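Local coordinates for protein T cell receptor gamma chain (Monodelphis domestica, PDB 7L15) that pairs with the T cell receptor mu chain to form the marsupial gamma-mu T cell receptor, which probably recognises antigen at the cell surface, at residues 36-41 with 96-101; 48-53 with 68-73. All blocks are in the same frame, centred on the assembly; numbering follows the deposited sequence.

Overall arrangement
Both contacts lie in the immunoglobulin V-set domain, their centres about 11 Å apart. Contact 1 joins strands 34-40 and 93-101 edge to edge within one sheet; contact 2 packs strand 47-53 of that same sheet against strand 70-75 of the opposing one. Strands 34-40 and 47-53 are neighbours, so the two contacts meet directly: W37 O lies 2.8 Å from L49 N, a probable hydrogen bond, and H36 ND1 lies 3.1 Å from R48 NH1. W37 and C97 of contact 1 and L50 and Y52 of contact 2 point into the sandwich, whereas H36, Y38, H96 and R48 turn toward the mu chain.

Contact 1: 36-41 with 96-101; sequences HWYRSQ and HCASWD
Strands 34-40 and 93-101, the C and F strands of the immunoglobulin V fold, run antiparallel here as neighbours in the sheet that faces the mu chain. H36 with A98 and Y38 with H96 are hydrogen-bonded pairs; W37 with C97, between them, is a non-hydrogen-bonded pair. The bond from H36 N to A98 O is almost straight, whereas the return bond from A98 N to H36 O is short at 2.6 Å but bent to 136°. Y38 N meets H96 O nearly along its C=O axis.

On the core face, C97 is disulfide-bonded to C25, and the indole of W37 packs against it, the tryptophan packed against the intersheet disulfide that marks the core of immunoglobulin domains. W37 CG stands beside its own backbone N (chi1 -79°), which lays one face of the six-membered ring over C97 CB; SG sits farther off and obliquely.

The other face carries H36, Y38, H96 and A98. A98 CB touches the Y38 ring at CD1 and CE1, while Y38 OH bonds to K105 and to the backbone N of L118 of the mu chain. H36 ND1 is taken by R48, and its NE2 comes 3.4 Å from W100 CD1, the two ring planes nearly perpendicular. W100 NE1 in turn bonds D116 O of the mu chain. In the core, C97 CB stands 3.8 Å from the centroid of the W37 six-membered ring, 4° off its normal.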
loop_
_atom_site.group_PDB
_atom_site.type_symbol
_atom_site.label_atom_id
_atom_site.label_comp_id
_atom_site.label_asym_id
_atom_site.label_seq_id
_atom_site.Cartn_x
_atom_site.Cartn_y
_atom_site.Cartn_z
ATOM N N HIS B 36 -7.278 18.287 7.390
ATOM C CA HIS B 36 -6.173 17.977 8.292
ATOM C C HIS B 36 -5.032 17.341 7.514
ATOM O O HIS B 36 -5.269 16.566 6.590
ATOM C CB HIS B 36 -6.623 17.025 9.404
ATOM C CG HIS B 36 -7.845 17.483 10.135
ATOM N ND1 HIS B 36 -7.796 17.996 11.415
ATOM C CD2 HIS B 36 -9.150 17.502 9.770
ATOM C CE1 HIS B 36 -9.018 18.310 11.808
ATOM N NE2 HIS B 36 -9.859 18.019 10.828
ATOM N N TRP B 37 -3.795 17.660 7.896
ATOM C CA TRP B 37 -2.600 17.151 7.224
ATOM C C TRP B 37 -1.746 16.400 8.230
ATOM O O TRP B 37 -1.195 17.009 9.150
ATOM C CB TRP B 37 -1.793 18.274 6.573
ATOM C CG TRP B 37 -2.374 18.719 5.265
ATOM C CD1 TRP B 37 -3.188 19.787 5.054
ATOM C CD2 TRP B 37 -2.203 18.089 3.992
ATOM N NE1 TRP B 37 -3.527 19.871 3.723
ATOM C CE2 TRP B 37 -2.932 18.840 3.051
ATOM C CE3 TRP B 37 -1.488 16.979 3.554
ATOM C CZ2 TRP B 37 -2.976 18.508 1.702
ATOM C CZ3 TRP B 37 -1.543 16.644 2.206
ATOM C CH2 TRP B 37 -2.276 17.408 1.300
ATOM N N TYR B 38 -1.637 15.084 8.045
ATOM C CA TYR B 38 -0.850 14.202 8.893
ATOM C C TYR B 38 0.407 13.767 8.149
ATOM O O TYR B 38 0.443 13.739 6.916
ATOM C CB TYR B 38 -1.657 12.948 9.302
ATOM C CG TYR B 38 -2.752 13.214 10.343
ATOM C CD1 TYR B 38 -3.966 13.772 9.981
ATOM C CD2 TYR B 38 -2.562 12.875 11.672
ATOM C CE1 TYR B 38 -4.963 14.011 10.921
ATOM C CE2 TYR B 38 -3.547 13.100 12.616
ATOM C CZ TYR B 38 -4.739 13.672 12.241
ATOM O OH TYR B 38 -5.713 13.889 13.191
ATOM N N ARG B 39 1.444 13.438 8.909
ATOM C CA ARG B 39 2.687 12.939 8.354
ATOM C C ARG B 39 3.040 11.623 9.016
ATOM O O ARG B 39 2.905 11.467 10.233
ATOM C CB ARG B 39 3.846 13.920 8.533
ATOM C CG ARG B 39 5.187 13.345 8.056
ATOM C CD ARG B 39 6.286 14.396 8.038
ATOM N NE ARG B 39 6.533 14.918 9.374
ATOM C CZ ARG B 39 7.325 15.946 9.643
ATOM N NH1 ARG B 39 7.964 16.579 8.664
ATOM N NH2 ARG B 39 7.487 16.320 10.899
ATOM N N SER B 40 3.545 10.702 8.211
ATOM C CA SER B 40 3.981 9.401 8.671
ATOM C C SER B 40 5.436 9.188 8.278
ATOM O O SER B 40 5.787 9.320 7.101
ATOM C CB SER B 40 3.097 8.325 8.061
ATOM O OG SER B 40 3.671 7.067 8.245
ATOM N N GLN B 41 6.278 8.814 9.254
ATOM C CA GLN B 41 7.673 8.490 8.984
ATOM C C GLN B 41 7.999 7.170 9.658
ATOM O O GLN B 41 7.510 6.883 10.754
ATOM C CB GLN B 41 8.653 9.605 9.471
ATOM C CG GLN B 41 8.443 10.995 8.831
ATOM C CD GLN B 41 9.317 12.099 9.450
ATOM O OE1 GLN B 41 9.465 12.203 10.681
ATOM N NE2 GLN B 41 9.909 12.915 8.590
ATOM N N HIS B 96 -0.558 12.623 4.504
ATOM C CA HIS B 96 -1.956 12.303 4.267
ATOM C C HIS B 96 -2.809 13.509 4.621
ATOM O O HIS B 96 -2.655 14.084 5.703
ATOM C CB HIS B 96 -2.414 11.127 5.126
ATOM C CG HIS B 96 -1.659 9.854 4.893
ATOM N ND1 HIS B 96 -2.114 8.869 4.049
ATOM C CD2 HIS B 96 -0.511 9.384 5.433
ATOM C CE1 HIS B 96 -1.269 7.856 4.062
ATOM N NE2 HIS B 96 -0.279 8.149 4.884
ATOM N N CYS B 97 -3.726 13.872 3.738
ATOM C CA CYS B 97 -4.793 14.756 4.169
ATOM C C CYS B 97 -5.921 13.928 4.768
ATOM O O CYS B 97 -6.072 12.746 4.471
ATOM C CB CYS B 97 -5.316 15.614 3.017
ATOM S SG CYS B 97 -5.947 14.716 1.605
ATOM N N ALA B 98 -6.697 14.550 5.648
ATOM C CA ALA B 98 -7.737 13.821 6.349
ATOM C C ALA B 98 -8.920 14.741 6.595
ATOM O O ALA B 98 -8.792 15.970 6.558
ATOM C CB ALA B 98 -7.226 13.255 7.672
ATOM N N SER B 99 -10.074 14.128 6.867
ATOM C CA SER B 99 -11.258 14.893 7.237
ATOM C C SER B 99 -12.108 14.114 8.229
ATOM O O SER B 99 -12.324 12.909 8.067
ATOM C CB SER B 99 -12.107 15.249 6.010
ATOM O OG SER B 99 -13.135 16.141 6.387
ATOM N N TRP B 100 -12.601 14.817 9.245
ATOM C CA TRP B 100 -13.599 14.253 10.141
ATOM C C TRP B 100 -14.897 14.003 9.390
ATOM O O TRP B 100 -15.331 14.827 8.581
ATOM C CB TRP B 100 -13.868 15.200 11.310
ATOM C CG TRP B 100 -12.826 15.170 12.383
ATOM C CD1 TRP B 100 -11.989 16.185 12.735
ATOM C CD2 TRP B 100 -12.507 14.065 13.247
ATOM N NE1 TRP B 100 -11.166 15.783 13.765
ATOM C CE2 TRP B 100 -11.468 14.488 14.097
ATOM C CE3 TRP B 100 -13.000 12.762 13.378
ATOM C CZ2 TRP B 100 -10.909 13.657 15.065
ATOM C CZ3 TRP B 100 -12.447 11.938 14.344
ATOM C CH2 TRP B 100 -11.412 12.391 15.176
ATOM N N ASP B 101 -15.521 12.840 9.665
ATOM C CA ASP B 101 -16.876 12.504 9.199
ATOM C C ASP B 101 -17.603 11.852 10.383
ATOM O O ASP B 101 -17.730 10.626 10.473
ATOM C CB ASP B 101 -16.852 11.592 7.968
ATOM C CG ASP B 101 -18.242 11.331 7.396
ATOM O OD1 ASP B 101 -19.242 11.760 8.013
ATOM O OD2 ASP B 101 -18.335 10.698 6.320
#

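Contact 2: 48-53 with 68-73; sequences RLLVYS and DKVRAY
Y52 lays its side chain along A72, with the CB atoms of the two residues 3.7 Å apart. CG is anti to the backbone N (chi1 171°), so the ring extends past the A72 methyl to the backbone beyond: Y52 CD1 lies 3.6 Å from A72 O, and CZ and OH pass beside the carbonyl carbon of Y73. The hydroxyl is hydrogen-bonded to S57 OG, which fixes the far end of the ring.

Two residues earlier on the same face, L50 uses both methyl branches. Its CG occupies the crowded place between backbone N and carbonyl carbon (chi1 70°). CD1 meets A72 CB at 3.7 Å, so the alanine methyl touches both L50 and Y52. CD2 reaches the backbone of 70-72, 3.7 Å from R71 N, and touches V70 CB at 4.1 Å. L49 adds a looser contact, CD1 to V70 CG1.

No hydrogen bond crosses between 48-53 and 68-73; apolar packing carries the contact. The strand axes approach to 7.5 Å with 22° between their directions, running roughly parallel in different sheets. S59 of strand 58-61 bridges nearby, its OG bonded to A72 N, while L82 and C80 of strand 79-84 cover L50 and Y52 from the opposing sheet. This is face-to-face packing of the C' strand against the D strand across the two sheets of a V-type immunoglobulin beta sandwich.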
loop_
_atom_site.group_PDB
_atom_site.type_symbol
_atom_site.label_atom_id
_atom_site.label_comp_id
_atom_site.label_asym_id
_atom_site.label_seq_id
_atom_site.Cartn_x
_atom_site.Cartn_y
_atom_site.Cartn_z
ATOM N N ARG B 48 -0.265 14.847 13.351
ATOM C CA ARG B 48 -0.839 15.920 12.568
ATOM C C ARG B 48 0.127 17.093 12.549
ATOM O O ARG B 48 0.766 17.403 13.559
ATOM C CB ARG B 48 -2.190 16.345 13.133
ATOM C CG ARG B 48 -2.933 17.258 12.160
ATOM C CD ARG B 48 -4.296 17.681 12.685
ATOM N NE ARG B 48 -4.168 18.680 13.736
ATOM C CZ ARG B 48 -5.193 19.227 14.380
ATOM N NH1 ARG B 48 -6.436 18.867 14.083
ATOM N NH2 ARG B 48 -4.968 20.126 15.328
ATOM N N LEU B 49 0.281 17.705 11.375
ATOM C CA LEU B 49 1.125 18.883 11.228
ATOM C C LEU B 49 0.342 20.181 11.353
ATOM O O LEU B 49 0.831 21.128 11.971
ATOM C CB LEU B 49 1.842 18.862 9.873
ATOM C CG LEU B 49 2.619 17.599 9.493
ATOM C CD1 LEU B 49 3.565 17.854 8.330
ATOM C CD2 LEU B 49 3.386 17.048 10.670
ATOM N N LEU B 50 -0.858 20.246 10.781
ATOM C CA LEU B 50 -1.651 21.470 10.759
ATOM C C LEU B 50 -3.090 21.108 10.422
ATOM O O LEU B 50 -3.379 20.011 9.941
ATOM C CB LEU B 50 -1.106 22.491 9.746
ATOM C CG LEU B 50 -1.218 22.272 8.229
ATOM C CD1 LEU B 50 -2.622 22.529 7.679
ATOM C CD2 LEU B 50 -0.222 23.166 7.498
ATOM N N VAL B 51 -3.986 22.065 10.645
ATOM C CA VAL B 51 -5.373 21.951 10.224
ATOM C C VAL B 51 -5.770 23.241 9.514
ATOM O O VAL B 51 -5.342 24.338 9.893
ATOM C CB VAL B 51 -6.317 21.645 11.405
ATOM C CG1 VAL B 51 -6.267 22.760 12.445
ATOM C CG2 VAL B 51 -7.734 21.430 10.898
ATOM N N TYR B 52 -6.561 23.104 8.458
ATOM C CA TYR B 52 -6.924 24.206 7.588
ATOM C C TYR B 52 -8.438 24.301 7.532
ATOM O O TYR B 52 -9.117 23.297 7.285
ATOM C CB TYR B 52 -6.344 24.004 6.185
ATOM C CG TYR B 52 -6.828 24.987 5.140
ATOM C CD1 TYR B 52 -6.358 26.295 5.110
ATOM C CD2 TYR B 52 -7.736 24.597 4.165
ATOM C CE1 TYR B 52 -6.793 27.192 4.141
ATOM C CE2 TYR B 52 -8.175 25.482 3.192
ATOM C CZ TYR B 52 -7.704 26.778 3.183
ATOM O OH TYR B 52 -8.148 27.659 2.215
ATOM N N SER B 53 -8.955 25.501 7.786
ATOM C CA SER B 53 -10.380 25.789 7.660
ATOM C C SER B 53 -10.639 26.298 6.246
ATOM O O SER B 53 -10.163 27.376 5.872
ATOM C CB SER B 53 -10.811 26.818 8.703
ATOM O OG SER B 53 -12.179 27.156 8.555
ATOM N N ASP B 68 6.028 29.157 8.754
ATOM C CA ASP B 68 7.058 29.310 7.729
ATOM C C ASP B 68 7.421 27.973 7.093
ATOM O O ASP B 68 7.871 27.936 5.943
ATOM C CB ASP B 68 8.324 29.924 8.324
ATOM C CG ASP B 68 8.106 31.311 8.875
ATOM O OD1 ASP B 68 6.940 31.718 9.066
ATOM O OD2 ASP B 68 9.122 31.995 9.120
ATOM N N LYS B 69 7.248 26.875 7.826
ATOM C CA LYS B 69 7.674 25.554 7.377
ATOM C C LYS B 69 6.562 24.804 6.646
ATOM O O LYS B 69 6.813 24.218 5.591
ATOM C CB LYS B 69 8.184 24.747 8.583
ATOM C CG LYS B 69 8.735 23.356 8.269
ATOM C CD LYS B 69 9.985 23.404 7.404
ATOM C CE LYS B 69 10.467 21.997 7.041
ATOM N NZ LYS B 69 11.635 22.069 6.130
ATOM N N VAL B 70 5.339 24.809 7.180
ATOM C CA VAL B 70 4.191 24.155 6.555
ATOM C C VAL B 70 3.010 25.110 6.582
ATOM O O VAL B 70 2.777 25.796 7.582
ATOM C CB VAL B 70 3.813 22.830 7.252
ATOM C CG1 VAL B 70 4.830 21.779 6.939
ATOM C CG2 VAL B 70 3.685 23.044 8.770
ATOM N N ARG B 71 2.250 25.129 5.492
ATOM C CA ARG B 71 1.175 26.095 5.315
ATOM C C ARG B 71 0.201 25.529 4.294
ATOM O O ARG B 71 0.622 25.118 3.207
ATOM C CB ARG B 71 1.737 27.449 4.846
ATOM C CG ARG B 71 0.761 28.619 4.884
ATOM C CD ARG B 71 1.365 29.875 4.238
ATOM N NE ARG B 71 1.502 29.729 2.788
ATOM C CZ ARG B 71 0.507 29.914 1.925
ATOM N NH1 ARG B 71 0.720 29.755 0.626
ATOM N NH2 ARG B 71 -0.703 30.249 2.364
ATOM N N ALA B 72 -1.082 25.490 4.642
ATOM C CA ALA B 72 -2.120 25.068 3.709
ATOM C C ALA B 72 -2.862 26.275 3.147
ATOM O O ALA B 72 -3.094 27.260 3.853
ATOM C CB ALA B 72 -3.115 24.130 4.385
ATOM N N TYR B 73 -3.247 26.190 1.873
ATOM C CA TYR B 73 -4.019 27.242 1.227
ATOM C C TYR B 73 -4.990 26.598 0.236
ATOM O O TYR B 73 -5.057 25.370 0.115
ATOM C CB TYR B 73 -3.080 28.277 0.586
ATOM C CG TYR B 73 -2.401 27.838 -0.691
ATOM C CD1 TYR B 73 -1.467 26.809 -0.697
ATOM C CD2 TYR B 73 -2.673 28.479 -1.893
ATOM C CE1 TYR B 73 -0.842 26.412 -1.880
ATOM C CE2 TYR B 73 -2.057 28.094 -3.075
ATOM C CZ TYR B 73 -1.145 27.064 -3.065
ATOM O OH TYR B 73 -0.543 26.693 -4.244
#